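Local coordinates for protein L-lactate dehydrogenase (PDB 4UUN) that probably interconverts pyruvate and L-lactate with NAD(H), as a lactate dehydrogenase built on the malate dehydrogenase scaffold, at residues H38-P43 and V68-P73; G11-I16 and N47-L52; S152-L157 and T245-Q250. All blocks are in the same frame, centred on the assembly; numbering follows the deposited sequence. Where two conformers were deposited one is given.

Contact 1: H38-P43 and V68-P73. With NAI (1,4-dihydronicotinamide adenine dinucleotide), chain D.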
# COMPACT_ATOMS: atom_id res chain seq x y z
N HIS B 38 -15.01 4.98 -6.72
CA HIS B 38 -15.17 5.56 -8.05
C HIS B 38 -13.78 5.87 -8.57
O HIS B 38 -13.04 6.66 -7.98
CB HIS B 38 -15.99 6.85 -7.99
CG HIS B 38 -17.38 6.66 -7.49
ND1 HIS B 38 -18.49 6.94 -8.26
CD2 HIS B 38 -17.84 6.22 -6.30
CE1 HIS B 38 -19.58 6.67 -7.56
NE2 HIS B 38 -19.21 6.24 -6.37
N LEU B 39 -13.41 5.23 -9.68
CA LEU B 39 -12.05 5.28 -10.19
C LEU B 39 -12.04 5.96 -11.56
O LEU B 39 -12.47 5.37 -12.56
CB LEU B 39 -11.49 3.86 -10.25
CG LEU B 39 -11.48 3.10 -8.90
CD1 LEU B 39 -11.17 1.63 -9.12
CD2 LEU B 39 -10.48 3.70 -7.91
N LEU B 40 -11.55 7.20 -11.60
CA LEU B 40 -11.59 8.02 -12.81
C LEU B 40 -10.21 8.18 -13.45
O LEU B 40 -9.24 8.52 -12.77
CB LEU B 40 -12.15 9.42 -12.50
CG LEU B 40 -12.25 10.43 -13.66
CD1 LEU B 40 -13.28 9.99 -14.69
CD2 LEU B 40 -12.58 11.83 -13.16
N ASP B 41 -10.12 7.94 -14.75
CA ASP B 41 -8.92 8.29 -15.50
C ASP B 41 -9.29 8.64 -16.94
O ASP B 41 -10.46 8.82 -17.26
CB ASP B 41 -7.88 7.17 -15.42
CG ASP B 41 -6.45 7.70 -15.44
OD1 ASP B 41 -6.13 8.52 -16.32
OD2 ASP B 41 -5.64 7.31 -14.56
N ILE B 42 -8.28 8.78 -17.80
CA ILE B 42 -8.52 9.13 -19.21
C ILE B 42 -8.39 7.91 -20.12
O ILE B 42 -7.74 6.93 -19.75
CB ILE B 42 -7.56 10.25 -19.67
CG1 ILE B 42 -6.11 9.85 -19.42
CG2 ILE B 42 -7.88 11.54 -18.94
CD1 ILE B 42 -5.10 10.72 -20.14
N PRO B 43 -8.99 7.96 -21.32
CA PRO B 43 -9.03 6.80 -22.21
C PRO B 43 -7.68 6.11 -22.49
O PRO B 43 -7.66 4.88 -22.54
CB PRO B 43 -9.63 7.37 -23.50
CG PRO B 43 -10.52 8.45 -23.02
CD PRO B 43 -9.78 9.08 -21.87
N VAL B 68 -16.57 1.42 -9.59
CA VAL B 68 -16.76 1.71 -11.00
C VAL B 68 -15.48 2.34 -11.53
O VAL B 68 -14.94 3.27 -10.92
CB VAL B 68 -17.98 2.62 -11.27
CG1 VAL B 68 -17.87 3.96 -10.53
CG2 VAL B 68 -18.14 2.86 -12.77
N ALA B 69 -14.97 1.78 -12.62
CA ALA B 69 -13.82 2.33 -13.31
C ALA B 69 -14.34 2.98 -14.57
O ALA B 69 -15.08 2.35 -15.34
CB ALA B 69 -12.81 1.24 -13.64
N THR B 70 -13.99 4.24 -14.79
CA THR B 70 -14.66 5.04 -15.81
C THR B 70 -13.84 6.24 -16.28
O THR B 70 -12.90 6.67 -15.61
CB THR B 70 -16.01 5.56 -15.27
OG1 THR B 70 -16.71 6.27 -16.30
CG2 THR B 70 -15.79 6.50 -14.07
N THR B 71 -14.22 6.77 -17.44
CA THR B 71 -13.70 8.03 -17.95
C THR B 71 -14.78 9.11 -17.90
O THR B 71 -14.55 10.25 -18.29
CB THR B 71 -13.22 7.92 -19.41
OG1 THR B 71 -14.32 7.53 -20.24
CG2 THR B 71 -12.11 6.89 -19.53
N ASP B 72 -15.96 8.73 -17.41
CA ASP B 72 -17.12 9.62 -17.41
C ASP B 72 -17.24 10.38 -16.09
O ASP B 72 -17.31 9.77 -15.03
CB ASP B 72 -18.39 8.81 -17.63
CG ASP B 72 -19.64 9.66 -17.60
OD1 ASP B 72 -19.77 10.53 -18.47
OD2 ASP B 72 -20.48 9.46 -16.69
N PRO B 73 -17.24 11.73 -16.15
CA PRO B 73 -17.37 12.48 -14.89
C PRO B 73 -18.63 12.17 -14.09
O PRO B 73 -18.53 12.04 -12.87
CB PRO B 73 -17.37 13.94 -15.36
CG PRO B 73 -16.58 13.93 -16.61
CD PRO B 73 -16.83 12.59 -17.26
PA NAI D . 1.19 9.24 -12.67
O1A NAI D . 1.69 9.94 -13.91
O2A NAI D . 1.71 7.87 -12.30
O5B NAI D . -0.42 9.16 -12.75
C5B NAI D . -1.25 10.29 -13.01
C4B NAI D . -2.59 9.79 -13.54
O4B NAI D . -3.49 10.88 -13.79
C3B NAI D . -2.46 9.03 -14.85
O3B NAI D . -3.08 7.75 -14.72
C2B NAI D . -3.17 9.89 -15.89
O2B NAI D . -3.79 9.14 -16.94
C1B NAI D . -4.19 10.60 -15.00
N9A NAI D . -4.81 11.82 -15.56
C8A NAI D . -4.24 12.81 -16.29
N7A NAI D . -5.16 13.76 -16.59
C5A NAI D . -6.34 13.39 -16.05
C6A NAI D . -7.72 13.93 -15.97
N6A NAI D . -8.04 15.10 -16.57
N1A NAI D . -8.64 13.20 -15.29
C2A NAI D . -8.34 12.03 -14.69
N3A NAI D . -7.11 11.48 -14.72
C4A NAI D . -6.09 12.10 -15.38
O3 NAI D . 1.44 10.22 -11.42
PN NAI D . 1.48 10.03 -9.83
O1N NAI D . 2.88 9.62 -9.42
O2N NAI D . 0.29 9.18 -9.43
O5D NAI D . 1.24 11.53 -9.31
C5D NAI D . 0.04 12.20 -9.68
C4D NAI D . 0.07 13.65 -9.23
O4D NAI D . 0.16 13.79 -7.81
C3D NAI D . 1.25 14.40 -9.80
O3D NAI D . 0.97 14.86 -11.13
C2D NAI D . 1.44 15.53 -8.80
O2D NAI D . 0.77 16.68 -9.29
C1D NAI D . 0.76 15.06 -7.51
N1N NAI D . 1.65 14.98 -6.33
C2N NAI D . 1.28 15.65 -5.24
C3N NAI D . 2.01 15.66 -4.06
C7N NAI D . 1.54 16.44 -2.83
O7N NAI D . 1.86 16.21 -1.67
N7N NAI D . 0.69 17.47 -3.00
C4N NAI D . 3.29 14.88 -3.97
C5N NAI D . 3.60 14.18 -5.21
C6N NAI D . 2.77 14.25 -6.34
O HOH W 1 -11.82 11.20 -18.16
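Leu39 is stitched to both Val68 and Thr70 by main-chain bonds. Leu39 N gives to Val68 O at 2.8 Å, and Leu39 O takes from Thr70 N at 2.9 Å; a longer bond of 3.2 Å from Asp41 N to Thr70 O continues the ladder one step past strand 35-40. With the strand directions 16° apart, these alternating bonds identify neighbouring parallel strands. Beyond the ladder a water takes over, donating to both Asp41 O and Thr71 O as the two segments part.

The apolar contacts divide between the sheet's two faces. Leu39 and Ala69 share the face covered by helix 46-57. On the other, Val68 CG1 lies obliquely against the His38 ring, 3.8 Å from ND1, whose hydrogen-bond partner is Ala75 O. Leu40 CD1 reaches along the same face to 3.7 Å from Thr71 C. Thr71 turns its methyl toward segment 38-43: with OG1 between backbone N and carbonyl carbon (chi1 61°), CG2 falls anti to the carbonyl carbon, beside the backbone N, 3.4 Å from Asp41 O, and also meets Pro43. Thr70 OG1 accepts from Asp72 N, an ST turn leading out of the strand.

Polar side-chain chemistry gathers at Asp41. Ile42 N binds the Asp41 OD1 lone pair that faces away from OD2, at 2.6 Å, while Ala13 N gives to OD2, so main-chain donors hold both carboxylate oxygens. The adenosine ribose of NADH binds both too: O3B donates to Asp41 OD2 at 2.6 Å, and O2B donates to OD1 in a bond so short that its exact length is doubtful. An acidic residue at the end of the second strand, gripping both ribose hydroxyls, is the signature of an NAD-binding Rossmann beta-alpha-beta unit.

Contact 2: G11-I16 and N47-L52. With NAI (1,4-dihydronicotinamide adenine dinucleotide), chain D.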
# COMPACT_ATOMS: atom_id res chain seq x y z
N GLY B 11 -7.21 10.27 -11.63
CA GLY B 11 -5.94 9.73 -12.07
C GLY B 11 -5.71 8.35 -11.47
O GLY B 11 -4.58 7.97 -11.14
N ALA B 12 -6.79 7.59 -11.35
CA ALA B 12 -6.78 6.34 -10.58
C ALA B 12 -5.80 5.29 -11.08
O ALA B 12 -5.40 4.43 -10.32
CB ALA B 12 -8.19 5.75 -10.51
N ALA B 13 -5.41 5.36 -12.35
CA ALA B 13 -4.54 4.33 -12.93
C ALA B 13 -3.04 4.61 -12.75
O ALA B 13 -2.22 3.80 -13.17
CB ALA B 13 -4.86 4.15 -14.40
N GLY B 14 -2.70 5.74 -12.16
CA GLY B 14 -1.30 6.08 -11.93
C GLY B 14 -0.74 5.40 -10.70
O GLY B 14 -1.43 4.60 -10.08
N GLN B 15 0.50 5.74 -10.34
CA GLN B 15 1.19 5.15 -9.19
C GLN B 15 0.43 5.36 -7.89
O GLN B 15 0.22 4.43 -7.10
CB GLN B 15 2.56 5.80 -9.00
CG GLN B 15 3.60 5.50 -10.06
CD GLN B 15 4.95 6.12 -9.71
OE1 GLN B 15 5.94 5.41 -9.55
NE2 GLN B 15 4.97 7.44 -9.56
N ILE B 16 0.04 6.60 -7.64
CA ILE B 16 -0.62 6.94 -6.40
C ILE B 16 -1.99 6.26 -6.31
O ILE B 16 -2.34 5.70 -5.27
CB ILE B 16 -0.73 8.47 -6.25
CG1 ILE B 16 0.66 9.04 -5.88
CG2 ILE B 16 -1.75 8.86 -5.19
CD1 ILE B 16 0.74 10.57 -5.91
N ASN B 47 -6.58 0.70 -20.00
CA ASN B 47 -6.05 -0.66 -19.85
C ASN B 47 -5.37 -0.82 -18.50
O ASN B 47 -5.55 -1.84 -17.83
CB ASN B 47 -5.09 -1.03 -20.98
CG ASN B 47 -5.80 -1.46 -22.25
OD1 ASN B 47 -7.01 -1.72 -22.25
ND2 ASN B 47 -5.05 -1.55 -23.34
N ARG B 48 -4.59 0.18 -18.10
CA ARG B 48 -3.95 0.19 -16.80
C ARG B 48 -5.00 0.21 -15.69
O ARG B 48 -4.83 -0.41 -14.65
CB ARG B 48 -3.03 1.40 -16.65
CG ARG B 48 -1.70 1.30 -17.39
CD ARG B 48 -0.87 2.57 -17.23
NE ARG B 48 -1.15 3.57 -18.27
CZ ARG B 48 -1.45 4.85 -18.04
NH1 ARG B 48 -1.52 5.34 -16.81
NH2 ARG B 48 -1.68 5.66 -19.07
N LEU B 49 -6.09 0.94 -15.94
CA LEU B 49 -7.17 1.05 -14.97
C LEU B 49 -7.86 -0.30 -14.79
O LEU B 49 -8.20 -0.69 -13.67
CB LEU B 49 -8.19 2.10 -15.42
CG LEU B 49 -9.25 2.51 -14.39
CD1 LEU B 49 -8.61 3.00 -13.10
CD2 LEU B 49 -10.17 3.57 -14.96
N THR B 50 -8.07 -1.01 -15.89
CA THR B 50 -8.63 -2.35 -15.83
C THR B 50 -7.74 -3.29 -15.02
O THR B 50 -8.23 -4.09 -14.23
CB THR B 50 -8.83 -2.93 -17.23
OG1 THR B 50 -9.76 -2.12 -17.94
CG2 THR B 50 -9.36 -4.37 -17.16
N ALA B 51 -6.43 -3.18 -15.23
CA ALA B 51 -5.47 -4.00 -14.49
C ALA B 51 -5.59 -3.74 -12.99
O ALA B 51 -5.48 -4.65 -12.18
CB ALA B 51 -4.06 -3.71 -14.96
N LEU B 52 -5.81 -2.48 -12.63
CA LEU B 52 -5.99 -2.11 -11.23
C LEU B 52 -7.22 -2.79 -10.64
O LEU B 52 -7.15 -3.36 -9.55
CB LEU B 52 -6.11 -0.59 -11.08
CG LEU B 52 -6.70 -0.10 -9.75
CD1 LEU B 52 -5.86 -0.57 -8.57
CD2 LEU B 52 -6.82 1.41 -9.75
PA NAI D . 1.19 9.24 -12.67
O1A NAI D . 1.69 9.94 -13.91
O2A NAI D . 1.71 7.87 -12.30
O5B NAI D . -0.42 9.16 -12.75
C5B NAI D . -1.25 10.29 -13.01
C4B NAI D . -2.59 9.79 -13.54
O4B NAI D . -3.49 10.88 -13.79
C3B NAI D . -2.46 9.03 -14.85
O3B NAI D . -3.08 7.75 -14.72
C2B NAI D . -3.17 9.89 -15.89
O2B NAI D . -3.79 9.14 -16.94
C1B NAI D . -4.19 10.60 -15.00
N9A NAI D . -4.81 11.82 -15.56
C8A NAI D . -4.24 12.81 -16.29
N7A NAI D . -5.16 13.76 -16.59
C5A NAI D . -6.34 13.39 -16.05
C6A NAI D . -7.72 13.93 -15.97
N6A NAI D . -8.04 15.10 -16.57
N1A NAI D . -8.64 13.20 -15.29
C2A NAI D . -8.34 12.03 -14.69
N3A NAI D . -7.11 11.48 -14.72
C4A NAI D . -6.09 12.10 -15.38
O3 NAI D . 1.44 10.22 -11.42
PN NAI D . 1.48 10.03 -9.83
O1N NAI D . 2.88 9.62 -9.42
O2N NAI D . 0.29 9.18 -9.43
O5D NAI D . 1.24 11.53 -9.31
C5D NAI D . 0.04 12.20 -9.68
C4D NAI D . 0.07 13.65 -9.23
O4D NAI D . 0.16 13.79 -7.81
C3D NAI D . 1.25 14.40 -9.80
O3D NAI D . 0.97 14.86 -11.13
C2D NAI D . 1.44 15.53 -8.80
O2D NAI D . 0.77 16.68 -9.29
C1D NAI D . 0.76 15.06 -7.51
N1N NAI D . 1.65 14.98 -6.33
C2N NAI D . 1.28 15.65 -5.24
C3N NAI D . 2.01 15.66 -4.06
C7N NAI D . 1.54 16.44 -2.83
O7N NAI D . 1.86 16.21 -1.67
N7N NAI D . 0.69 17.47 -3.00
C4N NAI D . 3.29 14.88 -3.97
C5N NAI D . 3.60 14.18 -5.21
C6N NAI D . 2.77 14.25 -6.34
O HOH W 2 -2.94 0.53 -12.66
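Arg48 O is gripped twice: Leu52 N donates to it at 3.1 Å in the regular pattern of helix 46-57, and a water donates to it at 2.9 Å. That same water gives a second, weak bond to Ala13 O, bridging the helix and the 11-16 loop.

Direct contact is mostly apolar and centres on two alanine methyls. Ala13 CB sits against the helix backbone, 3.8 Å from Leu49 N, with the CB atoms of Arg48 and Leu49 also touching it. Ala12 CB meets the tip of Leu49: CG lies opposite the backbone N (chi1 -170°), which carries CD1 to within 3.8 Å of the Ala12 methyl. Leu52 CD2 lies against Ala12 O. The Arg48 guanidinium reaches on toward the adenosine ribose, with O3B of NADH near its plane and at its edge, but NH1 stays 3.6 Å from that oxygen, and a second deposited conformer makes the placement uncertain.

The loop makes a type I turn from Gly11 to Gly14 and then enters helix 15-25 with Gly14 as the N-cap. Two main-chain donors of the first turn address the pyrophosphate: Gln15 N gives to O2A at 3.1 Å with a nearly straight angle of 169°, and Ile16 N gives to O2N. Gln15 NE2 adds a bond to O1N at 3.0 Å, while its OE1 is held by Arg236. The helix start would be expected to favour the phosphate charge electrostatically. Glycine suits this path, for Gly11 CA already lies 3.2 Å from the ribose O4B and its phi is positive. The sequence Gly11 to Gly17, with glycines three apart, is the GxxGxxG dinucleotide-binding loop of the Rossmann fold, as in malate dehydrogenases.

Contact 3: S152-L157 and T245-Q250. With NAI (1,4-dihydronicotinamide adenine dinucleotide), chain D.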
# COMPACT_ATOMS: atom_id res chain seq x y z
N SER B 152 -9.95 21.03 0.86
CA SER B 152 -8.62 21.22 1.46
C SER B 152 -7.53 20.71 0.51
O SER B 152 -7.85 20.02 -0.47
CB SER B 152 -8.52 20.52 2.81
OG SER B 152 -8.70 19.13 2.69
N SER B 153 -6.28 21.05 0.79
CA SER B 153 -5.15 20.60 -0.04
C SER B 153 -4.12 19.93 0.84
O SER B 153 -4.09 20.15 2.06
CB SER B 153 -4.54 21.75 -0.86
OG SER B 153 -3.98 22.76 -0.05
N LEU B 154 -3.28 19.10 0.24
CA LEU B 154 -2.40 18.21 0.99
C LEU B 154 -1.02 18.81 1.22
O LEU B 154 -0.27 19.01 0.28
CB LEU B 154 -2.24 16.90 0.22
CG LEU B 154 -1.40 15.83 0.92
CD1 LEU B 154 -2.08 15.39 2.19
CD2 LEU B 154 -1.16 14.63 -0.02
N SER B 155 -0.68 19.07 2.48
CA SER B 155 0.66 19.53 2.83
C SER B 155 1.36 18.58 3.81
O SER B 155 2.51 18.82 4.22
CB SER B 155 0.60 20.94 3.41
OG SER B 155 -0.30 21.00 4.49
N MET B 156 0.70 17.47 4.15
CA MET B 156 1.23 16.55 5.15
C MET B 156 2.49 15.79 4.70
O MET B 156 3.27 15.34 5.54
CB MET B 156 0.14 15.56 5.60
CG MET B 156 -0.67 16.01 6.83
SD MET B 156 0.32 16.45 8.29
CE MET B 156 1.07 14.87 8.66
N LEU B 157 2.68 15.61 3.39
CA LEU B 157 3.90 14.97 2.90
C LEU B 157 5.10 15.76 3.37
O LEU B 157 6.07 15.22 3.88
CB LEU B 157 3.90 14.86 1.38
CG LEU B 157 5.18 14.31 0.72
CD1 LEU B 157 5.62 12.98 1.32
CD2 LEU B 157 4.96 14.17 -0.78
N THR B 245 0.83 8.95 -0.80
CA THR B 245 -0.38 8.18 -0.53
C THR B 245 -0.62 8.09 0.98
O THR B 245 -1.74 8.28 1.46
CB THR B 245 -0.31 6.77 -1.14
OG1 THR B 245 -0.16 6.87 -2.57
CG2 THR B 245 -1.56 5.96 -0.82
N LYS B 246 0.46 7.81 1.72
CA LYS B 246 0.41 7.73 3.17
C LYS B 246 -0.10 9.03 3.76
O LYS B 246 -0.96 9.04 4.64
CB LYS B 246 1.82 7.42 3.70
CG LYS B 246 1.90 7.07 5.18
CD LYS B 246 2.05 8.29 6.07
CE LYS B 246 2.09 7.90 7.54
NZ LYS B 246 2.37 9.07 8.42
N ALA B 247 0.43 10.13 3.26
CA ALA B 247 0.04 11.45 3.73
C ALA B 247 -1.42 11.75 3.38
O ALA B 247 -2.15 12.34 4.19
CB ALA B 247 0.97 12.50 3.14
N ALA B 248 -1.84 11.34 2.19
CA ALA B 248 -3.21 11.60 1.73
C ALA B 248 -4.24 10.89 2.61
O ALA B 248 -5.24 11.47 2.99
CB ALA B 248 -3.38 11.18 0.28
N ILE B 249 -3.99 9.62 2.90
CA ILE B 249 -4.87 8.83 3.75
C ILE B 249 -4.90 9.41 5.16
O ILE B 249 -5.95 9.49 5.79
CB ILE B 249 -4.42 7.35 3.75
CG1 ILE B 249 -4.80 6.70 2.42
CG2 ILE B 249 -5.05 6.59 4.91
CD1 ILE B 249 -4.26 5.30 2.23
N GLN B 250 -3.73 9.83 5.65
CA GLN B 250 -3.61 10.41 6.97
C GLN B 250 -4.46 11.70 7.09
O GLN B 250 -5.19 11.88 8.06
CB GLN B 250 -2.13 10.70 7.26
CG GLN B 250 -1.84 11.32 8.60
CD GLN B 250 -0.36 11.34 8.92
OE1 GLN B 250 0.49 11.25 8.02
NE2 GLN B 250 -0.03 11.46 10.19
PA NAI D . 1.19 9.24 -12.67
O1A NAI D . 1.69 9.94 -13.91
O2A NAI D . 1.71 7.87 -12.30
O5B NAI D . -0.42 9.16 -12.75
C5B NAI D . -1.25 10.29 -13.01
C4B NAI D . -2.59 9.79 -13.54
O4B NAI D . -3.49 10.88 -13.79
C3B NAI D . -2.46 9.03 -14.85
O3B NAI D . -3.08 7.75 -14.72
C2B NAI D . -3.17 9.89 -15.89
O2B NAI D . -3.79 9.14 -16.94
C1B NAI D . -4.19 10.60 -15.00
N9A NAI D . -4.81 11.82 -15.56
C8A NAI D . -4.24 12.81 -16.29
N7A NAI D . -5.16 13.76 -16.59
C5A NAI D . -6.34 13.39 -16.05
C6A NAI D . -7.72 13.93 -15.97
N6A NAI D . -8.04 15.10 -16.57
N1A NAI D . -8.64 13.20 -15.29
C2A NAI D . -8.34 12.03 -14.69
N3A NAI D . -7.11 11.48 -14.72
C4A NAI D . -6.09 12.10 -15.38
O3 NAI D . 1.44 10.22 -11.42
PN NAI D . 1.48 10.03 -9.83
O1N NAI D . 2.88 9.62 -9.42
O2N NAI D . 0.29 9.18 -9.43
O5D NAI D . 1.24 11.53 -9.31
C5D NAI D . 0.04 12.20 -9.68
C4D NAI D . 0.07 13.65 -9.23
O4D NAI D . 0.16 13.79 -7.81
C3D NAI D . 1.25 14.40 -9.80
O3D NAI D . 0.97 14.86 -11.13
C2D NAI D . 1.44 15.53 -8.80
O2D NAI D . 0.77 16.68 -9.29
C1D NAI D . 0.76 15.06 -7.51
N1N NAI D . 1.65 14.98 -6.33
C2N NAI D . 1.28 15.65 -5.24
C3N NAI D . 2.01 15.66 -4.06
C7N NAI D . 1.54 16.44 -2.83
O7N NAI D . 1.86 16.21 -1.67
N7N NAI D . 0.69 17.47 -3.00
C4N NAI D . 3.29 14.88 -3.97
C5N NAI D . 3.60 14.18 -5.21
C6N NAI D . 2.77 14.25 -6.34
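Ala247 CB is the bump that fits the bend of segment 152-157. It points into the corner where that segment turns from loop into helix 156-170, coming to 3.6 Å from Leu157 N and 4.0 Å from Met156 CB, while Leu157 CB closes another side. Leu154 approaches from the neighbouring position: a first torsion of -177° turns its side chain from its own N and brings both methyls onto helix 242-257. Leu154 CD1 rests 3.6 Å from Ala247 O, and Leu154 CD2 touches Ala248 CB at 4.1 Å, so the forked end lies across the step between two successive alanines. Such small residues allow the turn to sit close to the helix backbone.

This is the junction of the two domains of the lactate/malate dehydrogenase fold, where the chain leaves the last parallel strand, 151-153, of the nucleotide-binding sheet and enters the C-terminal region. The nicotinamide of NADH lies beside it. Leu157 CD2 comes to 3.7 Å from C4N, the carbon that carries the transferable hydride, and Leu154 CD2 is near the carboxamide oxygen O7N. Ile128 packs on Leu154 and Ala248 from the loop side.

One turn further along the helix the fit is of a different kind. The Met156 chain, bent at both chi2 and chi3, runs at about a right angle to the extended Gln250, and its CE lies over the face of the Gln250 amide, nearly equidistant from its three heavy atoms and 3.7 Å from OE1. That oxygen is engaged by polar partners as well: Asn160 ND2 bonds to it, and Lys246 NZ donates to Gln250 OE1 at 2.9 Å from 49° above the carbonyl plane. Lys246 NZ also bonds to Cys59 O of the second subunit.

In the fold
All three contacts touch the same NADH, meeting in turn its adenosine ribose, its pyrophosphate and its nicotinamide. Contact 1 joins the strands of the unit 35-40, 46-57, 64-70, partly buried at an outer edge of the parallel sheet, and backbone hydrogen bonds dominate it. Contact 2 packs on that unit's helix 46-57 by methyls and a water; it is largely buried, though Arg48 is exposed, and lies about as far from the chain's centre as contact 1, which it abuts. Contact 3, at the far edge strand 151-153 of the same sheet and about 5 Å from the chain's centre (centre to centre), relies on apolar fit. Contacts 2 and 3 also touch the second subunit.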